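Local coordinates for mobilization protein A (Pseudomonas aeruginosa, PDB 2NS6) that nicks one DNA strand at the plasmid's origin of transfer as the relaxase of the relaxosome, locally unwinding the DNA for conjugative transfer, at residues Ile124-Arg134 / Pro148-Leu159. Sequence-based numbering, arbitrary orientation.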
ATOM      1  N   ILE A 124       1.559   2.209  -1.311  1.00 15.18           N
ATOM      2  CA  ILE A 124       2.275   1.425  -2.307  1.00 13.68           C
ATOM      3  C   ILE A 124       3.599   2.047  -2.683  1.00 15.34           C
ATOM      4  O   ILE A 124       3.665   3.225  -3.042  1.00 13.96           O
ATOM      5  CB  ILE A 124       1.456   1.318  -3.590  1.00 14.92           C
ATOM      6  CG1 ILE A 124       0.026   0.904  -3.250  1.00 13.56           C
ATOM      7  CG2 ILE A 124       2.108   0.334  -4.545  1.00 12.07           C
ATOM      8  CD1 ILE A 124      -0.855   0.769  -4.466  1.00 16.63           C
ATOM      9  N   SER A 125       4.658   1.248  -2.595  1.00 16.66           N
ATOM     10  CA  SER A 125       5.998   1.695  -2.958  1.00 16.87           C
ATOM     11  C   SER A 125       6.146   1.413  -4.446  1.00 17.36           C
ATOM     12  O   SER A 125       5.907   0.290  -4.898  1.00 16.85           O
ATOM     13  CB  SER A 125       7.047   0.899  -2.180  1.00 18.66           C
ATOM     14  OG  SER A 125       8.339   1.114  -2.717  1.00 19.71           O
ATOM     15  N   GLU A 126       6.541   2.426  -5.207  1.00 17.43           N
ATOM     16  CA  GLU A 126       6.697   2.269  -6.646  1.00 16.82           C
ATOM     17  C   GLU A 126       8.049   1.706  -7.054  1.00 17.45           C
ATOM     18  O   GLU A 126       8.733   2.260  -7.917  1.00 19.61           O
ATOM     19  CB  GLU A 126       6.439   3.604  -7.344  1.00 16.91           C
ATOM     20  CG  GLU A 126       4.975   4.006  -7.334  1.00 16.30           C
ATOM     21  CD  GLU A 126       4.789   5.486  -7.590  1.00 17.54           C
ATOM     22  OE1 GLU A 126       4.017   5.843  -8.500  1.00 18.20           O
ATOM     23  OE2 GLU A 126       5.421   6.285  -6.871  1.00 20.49           O
ATOM     24  N   ARG A 127       8.414   0.594  -6.422  1.00 14.48           N
ATOM     25  CA  ARG A 127       9.663  -0.112  -6.689  1.00 14.96           C
ATOM     26  C   ARG A 127       9.284  -1.545  -7.005  1.00 16.06           C
ATOM     27  O   ARG A 127       8.521  -2.170  -6.276  1.00 15.80           O
ATOM     28  CB  ARG A 127      10.576  -0.087  -5.458  1.00 15.40           C
ATOM     29  CG  ARG A 127      11.091   1.299  -5.098  1.00 14.76           C
ATOM     30  CD  ARG A 127      12.285   1.680  -5.975  1.00 16.73           C
ATOM     31  NE  ARG A 127      12.710   3.062  -5.775  1.00 14.83           N
ATOM     32  CZ  ARG A 127      13.865   3.553  -6.208  1.00 15.21           C
ATOM     33  NH1 ARG A 127      14.711   2.768  -6.858  1.00 15.84           N
ATOM     34  NH2 ARG A 127      14.169   4.826  -6.004  1.00 15.07           N
ATOM     35  N   ILE A 128       9.825  -2.060  -8.098  1.00 16.34           N
ATOM     36  CA  ILE A 128       9.534  -3.411  -8.542  1.00 15.18           C
ATOM     37  C   ILE A 128      10.400  -4.445  -7.841  1.00 15.74           C
ATOM     38  O   ILE A 128      11.630  -4.430  -7.966  1.00 15.85           O
ATOM     39  CB  ILE A 128       9.754  -3.514 -10.063  1.00 15.73           C
ATOM     40  CG1 ILE A 128       8.866  -2.488 -10.769  1.00 14.17           C
ATOM     41  CG2 ILE A 128       9.470  -4.930 -10.550  1.00 15.44           C
ATOM     42  CD1 ILE A 128       9.152  -2.319 -12.246  1.00 15.36           C
ATOM     43  N   ASN A 129       9.771  -5.351  -7.100  1.00 12.84           N
ATOM     44  CA  ASN A 129      10.555  -6.376  -6.435  1.00 12.99           C
ATOM     45  C   ASN A 129      10.814  -7.503  -7.426  1.00 13.26           C
ATOM     46  O   ASN A 129       9.928  -8.309  -7.712  1.00 11.58           O
ATOM     47  CB  ASN A 129       9.831  -6.929  -5.212  1.00 12.26           C
ATOM     48  CG  ASN A 129      10.731  -7.820  -4.374  1.00 12.96           C
ATOM     49  OD1 ASN A 129      11.727  -8.347  -4.867  1.00 11.55           O
ATOM     50  ND2 ASN A 129      10.381  -8.000  -3.111  1.00 10.95           N
ATOM     51  N   ASP A 130      12.036  -7.543  -7.948  1.00 13.62           N
ATOM     52  CA  ASP A 130      12.434  -8.561  -8.913  1.00 15.19           C
ATOM     53  C   ASP A 130      13.016  -9.807  -8.250  1.00 15.85           C
ATOM     54  O   ASP A 130      13.534 -10.686  -8.932  1.00 16.78           O
ATOM     55  CB  ASP A 130      13.459  -7.987  -9.899  1.00 14.62           C
ATOM     56  CG  ASP A 130      14.584  -7.240  -9.202  1.00 13.41           C
ATOM     57  OD1 ASP A 130      14.806  -7.472  -8.000  1.00 13.93           O
ATOM     58  OD2 ASP A 130      15.252  -6.424  -9.860  1.00 14.90           O
ATOM     59  N   GLY A 131      12.933  -9.881  -6.925  1.00 14.71           N
ATOM     60  CA  GLY A 131      13.457 -11.040  -6.226  1.00 16.13           C
ATOM     61  C   GLY A 131      14.964 -11.025  -6.035  1.00 16.24           C
ATOM     62  O   GLY A 131      15.534 -11.980  -5.517  1.00 15.02           O
ATOM     63  N   ILE A 132      15.613  -9.944  -6.459  1.00 17.34           N
ATOM     64  CA  ILE A 132      17.061  -9.807  -6.312  1.00 18.40           C
ATOM     65  C   ILE A 132      17.377  -9.103  -5.001  1.00 17.89           C
ATOM     66  O   ILE A 132      16.969  -7.954  -4.787  1.00 18.37           O
ATOM     67  CB  ILE A 132      17.657  -8.983  -7.472  1.00 18.96           C
ATOM     68  CG1 ILE A 132      17.512  -9.754  -8.780  1.00 20.37           C
ATOM     69  CG2 ILE A 132      19.118  -8.666  -7.195  1.00 20.68           C
ATOM     70  CD1 ILE A 132      17.827  -8.934 -10.000  1.00 23.83           C
ATOM     71  N   GLU A 133      18.105  -9.788  -4.126  1.00 18.64           N
ATOM     72  CA  GLU A 133      18.457  -9.218  -2.828  1.00 19.51           C
ATOM     73  C   GLU A 133      19.335  -7.981  -2.958  1.00 19.48           C
ATOM     74  O   GLU A 133      20.283  -7.957  -3.739  1.00 20.38           O
ATOM     75  CB  GLU A 133      19.199 -10.238  -1.955  1.00 21.00           C
ATOM     76  CG  GLU A 133      18.447 -11.517  -1.659  1.00 24.39           C
ATOM     77  CD  GLU A 133      18.880 -12.143  -0.339  1.00 27.53           C
ATOM     78  OE1 GLU A 133      18.448 -13.274  -0.032  1.00 26.07           O
ATOM     79  OE2 GLU A 133      19.652 -11.491   0.400  1.00 30.79           O
ATOM     80  N   ARG A 134      19.016  -6.959  -2.179  1.00 16.50           N
ATOM     81  CA  ARG A 134      19.780  -5.723  -2.185  1.00 18.65           C
ATOM     82  C   ARG A 134      19.720  -5.166  -0.768  1.00 17.74           C
ATOM     83  O   ARG A 134      18.695  -5.273  -0.100  1.00 18.70           O
ATOM     84  CB  ARG A 134      19.170  -4.689  -3.150  1.00 16.31           C
ATOM     85  CG  ARG A 134      19.009  -5.136  -4.603  1.00 15.93           C
ATOM     86  CD  ARG A 134      18.358  -4.028  -5.438  1.00 16.54           C
ATOM     87  NE  ARG A 134      18.339  -4.316  -6.877  1.00 15.29           N
ATOM     88  CZ  ARG A 134      17.465  -5.120  -7.480  1.00 16.36           C
ATOM     89  NH1 ARG A 134      16.518  -5.730  -6.778  1.00 15.68           N
ATOM     90  NH2 ARG A 134      17.533  -5.307  -8.790  1.00 16.50           N
ATOM     91  N   PRO A 148      21.323  -5.461 -13.032  1.00 25.74           N
ATOM     92  CA  PRO A 148      20.311  -5.263 -11.982  1.00 25.11           C
ATOM     93  C   PRO A 148      20.800  -5.427 -10.535  1.00 24.23           C
ATOM     94  O   PRO A 148      20.480  -4.610  -9.673  1.00 24.39           O
ATOM     95  CB  PRO A 148      19.233  -6.286 -12.350  1.00 23.47           C
ATOM     96  CG  PRO A 148      19.306  -6.320 -13.841  1.00 25.41           C
ATOM     97  CD  PRO A 148      20.802  -6.322 -14.111  1.00 25.36           C
ATOM     98  N   GLU A 149      21.578  -6.474 -10.272  1.00 24.85           N
ATOM     99  CA  GLU A 149      22.082  -6.730  -8.924  1.00 24.67           C
ATOM    100  C   GLU A 149      23.048  -5.668  -8.382  1.00 25.76           C
ATOM    101  O   GLU A 149      23.348  -5.655  -7.184  1.00 23.65           O
ATOM    102  CB  GLU A 149      22.778  -8.097  -8.867  1.00 27.28           C
ATOM    103  CG  GLU A 149      24.114  -8.152  -9.602  1.00 26.11           C
ATOM    104  CD  GLU A 149      23.977  -8.590 -11.053  1.00 30.60           C
ATOM    105  OE1 GLU A 149      22.957  -8.265 -11.700  1.00 30.67           O
ATOM    106  OE2 GLU A 149      24.908  -9.258 -11.557  1.00 33.34           O
ATOM    107  N   LYS A 150      23.533  -4.782  -9.249  1.00 25.17           N
ATOM    108  CA  LYS A 150      24.480  -3.749  -8.828  1.00 26.00           C
ATOM    109  C   LYS A 150      23.836  -2.394  -8.550  1.00 25.58           C
ATOM    110  O   LYS A 150      24.518  -1.447  -8.151  1.00 26.44           O
ATOM    111  CB  LYS A 150      25.588  -3.562  -9.885  1.00 28.33           C
ATOM    112  CG  LYS A 150      26.448  -4.804 -10.160  1.00 29.39           C
ATOM    113  CD  LYS A 150      27.122  -5.342  -8.894  1.00 32.60           C
ATOM    114  CE  LYS A 150      27.874  -6.659  -9.156  1.00 33.79           C
ATOM    115  NZ  LYS A 150      28.314  -7.341  -7.891  1.00 33.57           N
ATOM    116  N   GLY A 151      22.529  -2.297  -8.755  1.00 23.65           N
ATOM    117  CA  GLY A 151      21.850  -1.034  -8.516  1.00 22.72           C
ATOM    118  C   GLY A 151      20.621  -1.169  -7.638  1.00 21.10           C
ATOM    119  O   GLY A 151      20.476  -2.145  -6.906  1.00 19.95           O
ATOM    120  N   GLY A 152      19.731  -0.187  -7.710  1.00 19.74           N
ATOM    121  CA  GLY A 152      18.534  -0.232  -6.898  1.00 17.73           C
ATOM    122  C   GLY A 152      17.407  -0.942  -7.611  1.00 18.31           C
ATOM    123  O   GLY A 152      17.541  -1.325  -8.775  1.00 15.89           O
ATOM    124  N   ALA A 153      16.297  -1.140  -6.908  1.00 17.24           N
ATOM    125  CA  ALA A 153      15.148  -1.791  -7.517  1.00 16.83           C
ATOM    126  C   ALA A 153      14.644  -0.827  -8.576  1.00 17.16           C
ATOM    127  O   ALA A 153      14.736   0.391  -8.402  1.00 18.26           O
ATOM    128  CB  ALA A 153      14.067  -2.046  -6.473  1.00 15.65           C
ATOM    129  N   GLN A 154      14.127  -1.370  -9.673  1.00 16.34           N
ATOM    130  CA  GLN A 154      13.611  -0.555 -10.766  1.00 16.49           C
ATOM    131  C   GLN A 154      12.304   0.108 -10.347  1.00 18.74           C
ATOM    132  O   GLN A 154      11.508  -0.482  -9.614  1.00 16.92           O
ATOM    133  CB  GLN A 154      13.385  -1.426 -12.010  1.00 18.48           C
ATOM    134  CG  GLN A 154      12.763  -0.698 -13.199  1.00 22.31           C
ATOM    135  CD  GLN A 154      12.657  -1.577 -14.446  1.00 24.61           C
ATOM    136  OE1 GLN A 154      12.347  -2.769 -14.358  1.00 26.39           O
ATOM    137  NE2 GLN A 154      12.899  -0.985 -15.614  1.00 23.84           N
ATOM    138  N   LYS A 155      12.099   1.342 -10.796  1.00 17.52           N
ATOM    139  CA  LYS A 155      10.879   2.074 -10.475  1.00 20.07           C
ATOM    140  C   LYS A 155       9.794   1.720 -11.485  1.00 18.42           C
ATOM    141  O   LYS A 155      10.093   1.330 -12.611  1.00 18.64           O
ATOM    142  CB  LYS A 155      11.136   3.583 -10.526  1.00 21.69           C
ATOM    143  CG  LYS A 155      11.926   4.157  -9.350  1.00 22.52           C
ATOM    144  CD  LYS A 155      12.343   5.602  -9.641  1.00 24.79           C
ATOM    145  CE  LYS A 155      12.926   6.311  -8.415  1.00 29.25           C
ATOM    146  NZ  LYS A 155      11.900   6.663  -7.376  1.00 30.01           N
ATOM    147  N   THR A 156       8.531   1.824 -11.080  1.00 20.25           N
ATOM    148  CA  THR A 156       7.446   1.539 -12.005  1.00 17.78           C
ATOM    149  C   THR A 156       6.709   2.821 -12.343  1.00 19.27           C
ATOM    150  O   THR A 156       6.608   3.727 -11.514  1.00 19.36           O
ATOM    151  CB  THR A 156       6.437   0.526 -11.449  1.00 16.81           C
ATOM    152  OG1 THR A 156       5.419   0.300 -12.433  1.00 14.38           O
ATOM    153  CG2 THR A 156       5.792   1.037 -10.173  1.00 16.93           C
ATOM    154  N   GLU A 157       6.200   2.900 -13.566  1.00 18.43           N
ATOM    155  CA  GLU A 157       5.469   4.078 -14.006  1.00 18.94           C
ATOM    156  C   GLU A 157       3.972   3.788 -14.059  1.00 18.29           C
ATOM    157  O   GLU A 157       3.181   4.670 -14.383  1.00 18.87           O
ATOM    158  CB  GLU A 157       5.928   4.498 -15.405  1.00 19.55           C
ATOM    159  CG  GLU A 157       7.441   4.606 -15.585  1.00 19.58           C
ATOM    160  CD  GLU A 157       8.076   5.571 -14.622  1.00 20.39           C
ATOM    161  OE1 GLU A 157       7.636   6.737 -14.566  1.00 23.00           O
ATOM    162  OE2 GLU A 157       9.026   5.165 -13.917  1.00 24.87           O
ATOM    163  N   ALA A 158       3.589   2.560 -13.729  1.00 16.88           N
ATOM    164  CA  ALA A 158       2.191   2.142 -13.784  1.00 18.91           C
ATOM    165  C   ALA A 158       1.181   2.971 -12.995  1.00 18.27           C
ATOM    166  O   ALA A 158      -0.006   2.983 -13.327  1.00 20.63           O
ATOM    167  CB  ALA A 158       2.079   0.670 -13.372  1.00 18.77           C
ATOM    168  N   LEU A 159       1.632   3.655 -11.950  1.00 18.11           N
ATOM    169  CA  LEU A 159       0.725   4.465 -11.137  1.00 20.94           C
ATOM    170  C   LEU A 159       0.671   5.950 -11.515  1.00 23.13           C
ATOM    171  O   LEU A 159      -0.023   6.721 -10.855  1.00 23.82           O
ATOM    172  CB  LEU A 159       1.106   4.346  -9.661  1.00 21.60           C
ATOM    173  CG  LEU A 159       0.677   3.100  -8.872  1.00 22.41           C
ATOM    174  CD1 LEU A 159       0.836   1.835  -9.694  1.00 22.16           C
ATOM    175  CD2 LEU A 159       1.487   3.044  -7.597  1.00 19.80           C
TER
HETATM  176  O   HOH W   1       4.150   4.524 -10.775  1.00 19.57           O
HETATM  177  O   HOH W   2      13.544  -4.114  -9.961  1.00 13.85           O
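The side chain of Arg-127 leaves the backbone with CG anti to the carbonyl carbon and then folds at chi2 (-81°), which carries its guanidinium back to Ala-153; Arg-134 instead runs extended from CG to NE and drives its head in among Pro-148, Gly-151 and Ala-153. Arg-127 NH1 donates to Ala-153 O at 2.8 Å, in the carbonyl plane, and also bonds Lys-141 O. Lys-155 lies across one guanidinium face, its CG 3.7 Å above the centre. Its NZ sits near Arg-127 NH2, two like charges that Glu-64, salt-bridged to Lys-155, probably offsets. At Arg-127 itself the backbones meet in a single beta bridge with Lys-155: Ile-128 N to Gln-154 O is nearly straight (2.8 Å), while Thr-156 N comes to Glu-126 O from above the carbonyl plane. This joins the loop after strand 117-124 of the antiparallel sheet to the one leading to helix 164-181. Farther on, Arg-134 grips Asp-130 end-on, NH1 and NH2 each taking a syn lone pair, with Ala-153 CA over one face and Ile-132 CG2 over the other. Its NH2 reaches Pro-148 O at 3.2 Å, opposite Gly-151 N across that carbonyl's plane. At the other end Glu-126 CG packs 3.6 Å from Leu-159 CD2, OE2 pairs with Arg-69, and a water ties OE1 to Thr-156 O and Leu-159 N.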